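Local coordinates for Glyoxalase/bleomycin resistance protein/dioxygenase (Vibrio splendidus, PDB 2RK9) that is of unknown specific function but belongs to the glyoxalase/bleomycin resistance/dioxygenase superfamily, whose members typically bind a metal or small ligands in a beta-sheet cup, at residues 5-10 with 77-82; 117-122 with 129-134. The protein carries 1 engineered substitution. One frame throughout, in Å; residues are numbered along the deposited sequence.

Contact 1 of 2, residues 5-10 with 77-82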
loop_
_atom_site.group_PDB
_atom_site.type_symbol
_atom_site.label_atom_id
_atom_site.label_comp_id
_atom_site.label_asym_id
_atom_site.label_seq_id
_atom_site.Cartn_x
_atom_site.Cartn_y
_atom_site.Cartn_z
ATOM N N LEU B 5 -13.130 5.495 3.557
ATOM C CA LEU B 5 -11.710 5.630 3.860
ATOM C C LEU B 5 -10.957 4.512 3.152
ATOM O O LEU B 5 -11.424 3.380 3.101
ATOM C CB LEU B 5 -11.473 5.521 5.362
ATOM C CG LEU B 5 -12.126 6.569 6.263
ATOM C CD1 LEU B 5 -11.808 6.258 7.706
ATOM C CD2 LEU B 5 -11.611 7.948 5.905
ATOM N N ARG B 6 -9.787 4.834 2.617
ATOM C CA ARG B 6 -8.972 3.856 1.909
ATOM C C ARG B 6 -7.509 4.240 2.044
ATOM O O ARG B 6 -7.179 5.345 2.473
ATOM C CB ARG B 6 -9.289 3.867 0.408
ATOM C CG ARG B 6 -10.727 3.611 0.022
ATOM C CD ARG B 6 -11.018 2.140 -0.026
ATOM N NE ARG B 6 -12.360 1.872 -0.542
ATOM C CZ ARG B 6 -13.480 2.099 0.138
ATOM N NH1 ARG B 6 -13.428 2.604 1.366
ATOM N NH2 ARG B 6 -14.653 1.798 -0.404
ATOM N N VAL B 7 -6.636 3.307 1.687
ATOM C CA VAL B 7 -5.213 3.589 1.662
ATOM C C VAL B 7 -4.878 3.446 0.188
ATOM O O VAL B 7 -5.214 2.439 -0.429
ATOM C CB VAL B 7 -4.352 2.587 2.483
ATOM C CG1 VAL B 7 -4.611 1.146 2.050
ATOM C CG2 VAL B 7 -2.875 2.926 2.283
ATOM N N VAL B 8 -4.265 4.474 -0.385
ATOM C CA VAL B 8 -3.891 4.445 -1.789
ATOM C C VAL B 8 -2.378 4.560 -1.868
ATOM O O VAL B 8 -1.799 5.584 -1.527
ATOM C CB VAL B 8 -4.535 5.609 -2.589
ATOM C CG1 VAL B 8 -4.157 5.499 -4.066
ATOM C CG2 VAL B 8 -6.056 5.574 -2.438
ATOM N N PRO B 9 -1.717 3.484 -2.290
ATOM C CA PRO B 9 -0.259 3.511 -2.395
ATOM C C PRO B 9 0.189 4.400 -3.542
ATOM O O PRO B 9 -0.433 4.420 -4.600
ATOM C CB PRO B 9 0.096 2.049 -2.659
ATOM C CG PRO B 9 -1.053 1.290 -2.061
ATOM C CD PRO B 9 -2.230 2.120 -2.496
ATOM N N GLU B 10 1.254 5.155 -3.315
ATOM C CA GLU B 10 1.815 5.983 -4.367
ATOM C C GLU B 10 3.180 5.366 -4.607
ATOM O O GLU B 10 3.979 5.236 -3.683
ATOM C CB GLU B 10 1.952 7.437 -3.928
ATOM C CG GLU B 10 2.665 8.294 -4.961
ATOM C CD GLU B 10 2.550 9.775 -4.674
ATOM O OE1 GLU B 10 2.703 10.159 -3.499
ATOM O OE2 GLU B 10 2.313 10.549 -5.633
ATOM N N PHE B 77 2.314 5.578 1.409
ATOM C CA PHE B 77 0.940 5.131 1.624
ATOM C C PHE B 77 0.021 6.309 1.943
ATOM O O PHE B 77 0.097 6.864 3.033
ATOM C CB PHE B 77 0.890 4.132 2.787
ATOM C CG PHE B 77 1.638 2.850 2.526
ATOM C CD1 PHE B 77 1.108 1.875 1.685
ATOM C CD2 PHE B 77 2.879 2.621 3.117
ATOM C CE1 PHE B 77 1.801 0.689 1.434
ATOM C CE2 PHE B 77 3.583 1.438 2.871
ATOM C CZ PHE B 77 3.037 0.469 2.024
ATOM N N GLN B 78 -0.825 6.700 0.992
ATOM C CA GLN B 78 -1.762 7.796 1.232
ATOM C C GLN B 78 -2.911 7.145 1.983
ATOM O O GLN B 78 -3.736 6.442 1.399
ATOM C CB GLN B 78 -2.255 8.406 -0.075
ATOM C CG GLN B 78 -3.348 9.448 0.134
ATOM C CD GLN B 78 -3.766 10.119 -1.158
ATOM O OE1 GLN B 78 -3.050 10.968 -1.688
ATOM N NE2 GLN B 78 -4.929 9.731 -1.681
ATOM N N TRP B 79 -2.959 7.416 3.282
ATOM C CA TRP B 79 -3.918 6.806 4.187
ATOM C C TRP B 79 -4.987 7.744 4.735
ATOM O O TRP B 79 -4.678 8.661 5.499
ATOM C CB TRP B 79 -3.115 6.198 5.336
ATOM C CG TRP B 79 -3.877 5.308 6.245
ATOM C CD1 TRP B 79 -4.853 5.675 7.118
ATOM C CD2 TRP B 79 -3.705 3.895 6.396
ATOM N NE1 TRP B 79 -5.305 4.574 7.812
ATOM C CE2 TRP B 79 -4.617 3.469 7.385
ATOM C CE3 TRP B 79 -2.870 2.946 5.788
ATOM C CZ2 TRP B 79 -4.720 2.135 7.785
ATOM C CZ3 TRP B 79 -2.976 1.614 6.187
ATOM C CH2 TRP B 79 -3.896 1.226 7.175
ATOM N N ASP B 80 -6.243 7.501 4.359
ATOM C CA ASP B 80 -7.350 8.340 4.821
ATOM C C ASP B 80 -7.681 8.104 6.285
ATOM O O ASP B 80 -7.851 6.966 6.713
ATOM C CB ASP B 80 -8.623 8.087 4.006
ATOM C CG ASP B 80 -8.449 8.371 2.534
ATOM O OD1 ASP B 80 -7.644 9.257 2.177
ATOM O OD2 ASP B 80 -9.137 7.712 1.728
ATOM N N VAL B 81 -7.777 9.191 7.043
ATOM C CA VAL B 81 -8.112 9.124 8.464
ATOM C C VAL B 81 -9.369 9.955 8.729
ATOM O O VAL B 81 -9.697 10.856 7.962
ATOM C CB VAL B 81 -6.959 9.647 9.335
ATOM C CG1 VAL B 81 -5.751 8.718 9.216
ATOM C CG2 VAL B 81 -6.582 11.046 8.895
ATOM N N ILE B 82 -10.077 9.636 9.806
ATOM C CA ILE B 82 -11.310 10.347 10.148
ATOM C C ILE B 82 -11.053 11.666 10.870
ATOM O O ILE B 82 -11.681 12.687 10.564
ATOM C CB ILE B 82 -12.215 9.477 11.058
ATOM C CG1 ILE B 82 -12.650 8.217 10.311
ATOM C CG2 ILE B 82 -13.452 10.253 11.471
ATOM C CD1 ILE B 82 -13.533 7.287 11.130
#
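The rings of W79 and F77 stand on the same face of the sheet as V7 and P9, and each is met obliquely from the neighbouring strand. V7 turns CG2 anti to its backbone N, which brings that methyl to W79 CE3 at 3.5 Å, while the same CG2 rests 4.0 Å from F77 CB; a beta-branched valine thus fills the notch between two aromatics. P9 adds its CG beside F77 CD1. The W79 indole is also met edge-to-face by F132, and the ring of F29 of the second subunit reaches it as well. V8 and Q78, whose side chains point to the opposite face, form a hydrogen-bonded pair: V8 N gives to Q78 O at 2.7 Å, nearly straight at 167°, with a return bond from Q78 N to V8 O. P9, which has no N-H to give, suits a non-hydrogen-bonded site opposite F77. Just before strand 7-12 begins, D80 holds R6: its N-H gives a bond to R6 O (3.0 Å), nearly along the C=O axis, and its OD2 accepts R6 N at 3.1 Å from above the carboxylate plane. A short acid is the right length to reach back to the same residue. L5 CD1 presses on I82 CG1 at 3.4 Å, a tight carbon contact. Strand 7-12 has strand 48-53 on its other flank, where V8 touches D49 and M51, and strand 75-80 is bordered by strand 129-135; the second subunit packs V48 on L5 and W79.

Contact 2 of 2, residues 117-122 with 129-134; sequences QKQFMV and LFRFCQ. Engineered in segment 117-122: M121 (natural residue Ile).
L129 opens the strand with its CB 4.0 Å from CE of M121, an engineered selenomethionine whose bend at chi3 (72°) swings the methyl across to it. F130 pairs with V122 through two backbone bonds, of which F130 N to V122 O (2.9 Å) is almost straight at 175°; its CB lies alongside V122 CG1, and its ring goes on to meet F77. R131 sits on the other face, its CG anti to the backbone N and its chain bent at chi2 and chi3. The M121 selenium lies over one face of the guanidinium, toward the rim, while Q119 NE2 comes to its edge, 2.7 Å from R131 NH1; both are donors as modelled, so this closeness is not a bond, and the charge of R131 is answered by a salt bridge from NH2 to E10 OE1. The two strands form an antiparallel beta hairpin, in which alternation puts F120, V122, F130 and F132 on one face, with K118 and Q134 at its end, and Q119, M121, R131 and C133 on the other. F132 accordingly returns to the aromatic face: V122 CG1 touches its edge at CE2, 3.6 Å away, and F120 CZ approaches CD2 at 3.7 Å, the ring planes inclined at 42°. Flat hydrophobic rings suit this face, onto which helix 84-94 packs L87. C133, small enough to let the Q117 amide come against it, has SG 3.3 Å from Q117 NE2, which gives its hydrogen bond to Q119 OE1. Q134 exchanges two backbone bonds with K118, and its OE1 accepts I84 N, while extended K118 carries NZ to a salt bridge with E85 OE2.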
loop_
_atom_site.group_PDB
_atom_site.type_symbol
_atom_site.label_atom_id
_atom_site.label_comp_id
_atom_site.label_asym_id
_atom_site.label_seq_id
_atom_site.Cartn_x
_atom_site.Cartn_y
_atom_site.Cartn_z
ATOM N N GLN B 117 -7.282 19.522 2.177
ATOM C CA GLN B 117 -6.976 18.226 2.758
ATOM C C GLN B 117 -5.798 18.380 3.712
ATOM O O GLN B 117 -4.728 18.858 3.324
ATOM C CB GLN B 117 -6.633 17.218 1.660
ATOM C CG GLN B 117 -6.239 15.851 2.189
ATOM C CD GLN B 117 -5.915 14.871 1.082
ATOM O OE1 GLN B 117 -6.808 14.274 0.481
ATOM N NE2 GLN B 117 -4.627 14.702 0.802
ATOM N N LYS B 118 -6.003 18.011 4.970
ATOM C CA LYS B 118 -4.934 18.098 5.949
ATOM C C LYS B 118 -4.142 16.804 5.858
ATOM O O LYS B 118 -4.718 15.742 5.638
ATOM C CB LYS B 118 -5.498 18.245 7.361
ATOM C CG LYS B 118 -6.131 19.590 7.659
ATOM C CD LYS B 118 -6.616 19.635 9.099
ATOM C CE LYS B 118 -7.183 20.990 9.440
ATOM N NZ LYS B 118 -7.573 21.069 10.873
ATOM N N GLN B 119 -2.824 16.894 6.009
ATOM C CA GLN B 119 -1.980 15.708 5.961
ATOM C C GLN B 119 -0.655 15.915 6.652
ATOM O O GLN B 119 -0.188 17.041 6.819
ATOM C CB GLN B 119 -1.682 15.287 4.516
ATOM C CG GLN B 119 -0.813 16.273 3.729
ATOM C CD GLN B 119 -0.636 15.873 2.257
ATOM O OE1 GLN B 119 -1.604 15.795 1.496
ATOM N NE2 GLN B 119 0.603 15.614 1.860
ATOM N N PHE B 120 -0.061 14.799 7.051
ATOM C CA PHE B 120 1.259 14.794 7.649
ATOM C C PHE B 120 1.843 13.433 7.310
ATOM O O PHE B 120 1.110 12.509 6.967
ATOM C CB PHE B 120 1.213 15.053 9.166
ATOM C CG PHE B 120 0.812 13.874 10.004
ATOM C CD1 PHE B 120 1.773 12.996 10.497
ATOM C CD2 PHE B 120 -0.515 13.687 10.373
ATOM C CE1 PHE B 120 1.418 11.949 11.351
ATOM C CE2 PHE B 120 -0.882 12.647 11.223
ATOM C CZ PHE B 120 0.088 11.777 11.714
HETATM N N MSE B 121 3.161 13.324 7.345
HETATM C CA MSE B 121 3.788 12.052 7.031
HETATM C C MSE B 121 4.612 11.545 8.187
HETATM O O MSE B 121 5.235 12.319 8.909
HETATM C CB MSE B 121 4.687 12.175 5.802
HETATM C CG MSE B 121 3.939 12.347 4.493
HETATM SE SE MSE B 121 5.137 12.563 3.011
HETATM C CE MSE B 121 5.800 10.753 2.918
ATOM N N VAL B 122 4.613 10.231 8.356
ATOM C CA VAL B 122 5.379 9.619 9.427
ATOM C C VAL B 122 6.100 8.395 8.906
ATOM O O VAL B 122 5.637 7.737 7.982
ATOM C CB VAL B 122 4.470 9.199 10.612
ATOM C CG1 VAL B 122 3.540 8.080 10.197
ATOM C CG2 VAL B 122 5.319 8.774 11.794
ATOM N N LEU B 129 6.851 4.805 4.847
ATOM C CA LEU B 129 6.315 6.154 4.921
ATOM C C LEU B 129 4.808 6.171 4.722
ATOM O O LEU B 129 4.300 5.643 3.733
ATOM C CB LEU B 129 6.972 7.042 3.869
ATOM C CG LEU B 129 8.449 7.353 4.099
ATOM C CD1 LEU B 129 8.973 8.146 2.912
ATOM C CD2 LEU B 129 8.614 8.149 5.394
ATOM N N PHE B 130 4.110 6.774 5.683
ATOM C CA PHE B 130 2.658 6.900 5.649
ATOM C C PHE B 130 2.289 8.374 5.568
ATOM O O PHE B 130 2.794 9.193 6.339
ATOM C CB PHE B 130 2.034 6.317 6.924
ATOM C CG PHE B 130 1.901 4.817 6.920
ATOM C CD1 PHE B 130 0.645 4.223 6.852
ATOM C CD2 PHE B 130 3.021 4.002 7.011
ATOM C CE1 PHE B 130 0.506 2.834 6.873
ATOM C CE2 PHE B 130 2.896 2.622 7.030
ATOM C CZ PHE B 130 1.636 2.032 6.964
ATOM N N ARG B 131 1.414 8.713 4.630
ATOM C CA ARG B 131 0.950 10.085 4.500
ATOM C C ARG B 131 -0.515 10.049 4.908
ATOM O O ARG B 131 -1.377 9.665 4.118
ATOM C CB ARG B 131 1.066 10.577 3.056
ATOM C CG ARG B 131 0.662 12.033 2.879
ATOM C CD ARG B 131 0.076 12.277 1.501
ATOM N NE ARG B 131 0.967 11.886 0.405
ATOM C CZ ARG B 131 1.892 12.678 -0.128
ATOM N NH1 ARG B 131 2.059 13.910 0.333
ATOM N NH2 ARG B 131 2.634 12.249 -1.144
ATOM N N PHE B 132 -0.792 10.416 6.154
ATOM C CA PHE B 132 -2.164 10.416 6.648
ATOM C C PHE B 132 -2.875 11.652 6.121
ATOM O O PHE B 132 -2.322 12.752 6.153
ATOM C CB PHE B 132 -2.162 10.378 8.179
ATOM C CG PHE B 132 -1.693 9.066 8.739
ATOM C CD1 PHE B 132 -2.467 7.922 8.585
ATOM C CD2 PHE B 132 -0.455 8.960 9.371
ATOM C CE1 PHE B 132 -2.019 6.691 9.051
ATOM C CE2 PHE B 132 0.000 7.729 9.840
ATOM C CZ PHE B 132 -0.782 6.594 9.676
ATOM N N CYS B 133 -4.094 11.460 5.626
ATOM C CA CYS B 133 -4.865 12.555 5.048
ATOM C C CYS B 133 -6.300 12.595 5.537
ATOM O O CYS B 133 -6.929 11.554 5.745
ATOM C CB CYS B 133 -4.921 12.423 3.523
ATOM S SG CYS B 133 -3.363 12.222 2.661
ATOM N N GLN B 134 -6.820 13.807 5.693
ATOM C CA GLN B 134 -8.207 13.994 6.090
ATOM C C GLN B 134 -8.792 15.077 5.188
ATOM O O GLN B 134 -8.269 16.185 5.130
ATOM C CB GLN B 134 -8.326 14.463 7.537
ATOM C CG GLN B 134 -9.774 14.468 8.017
ATOM C CD GLN B 134 -9.999 15.397 9.187
ATOM O OE1 GLN B 134 -9.261 15.370 10.168
ATOM N NE2 GLN B 134 -11.033 16.228 9.089
#

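Overall arrangement
Contacts 1 and 2 follow one another along the chain, contact 1 closing before contact 2 opens, and their centres lie about 8 Å apart. Both belong to one mixed sheet, in which strands 75-80 and 129-135 are parallel neighbours, so the order 7-12, 75-80, 129-135, 115-123 runs through them without a break. The seam is made by probable backbone hydrogen bonds, F77 O to R131 N and V81 N to C133 O, with V81 packed on F132 and I82 O close to Q134 CD. Together they form four consecutive strands of the sheet, between 48-53 and the edge strand 99-108, and both touch the second subunit, consistent with the paired assemblies common in this superfamily.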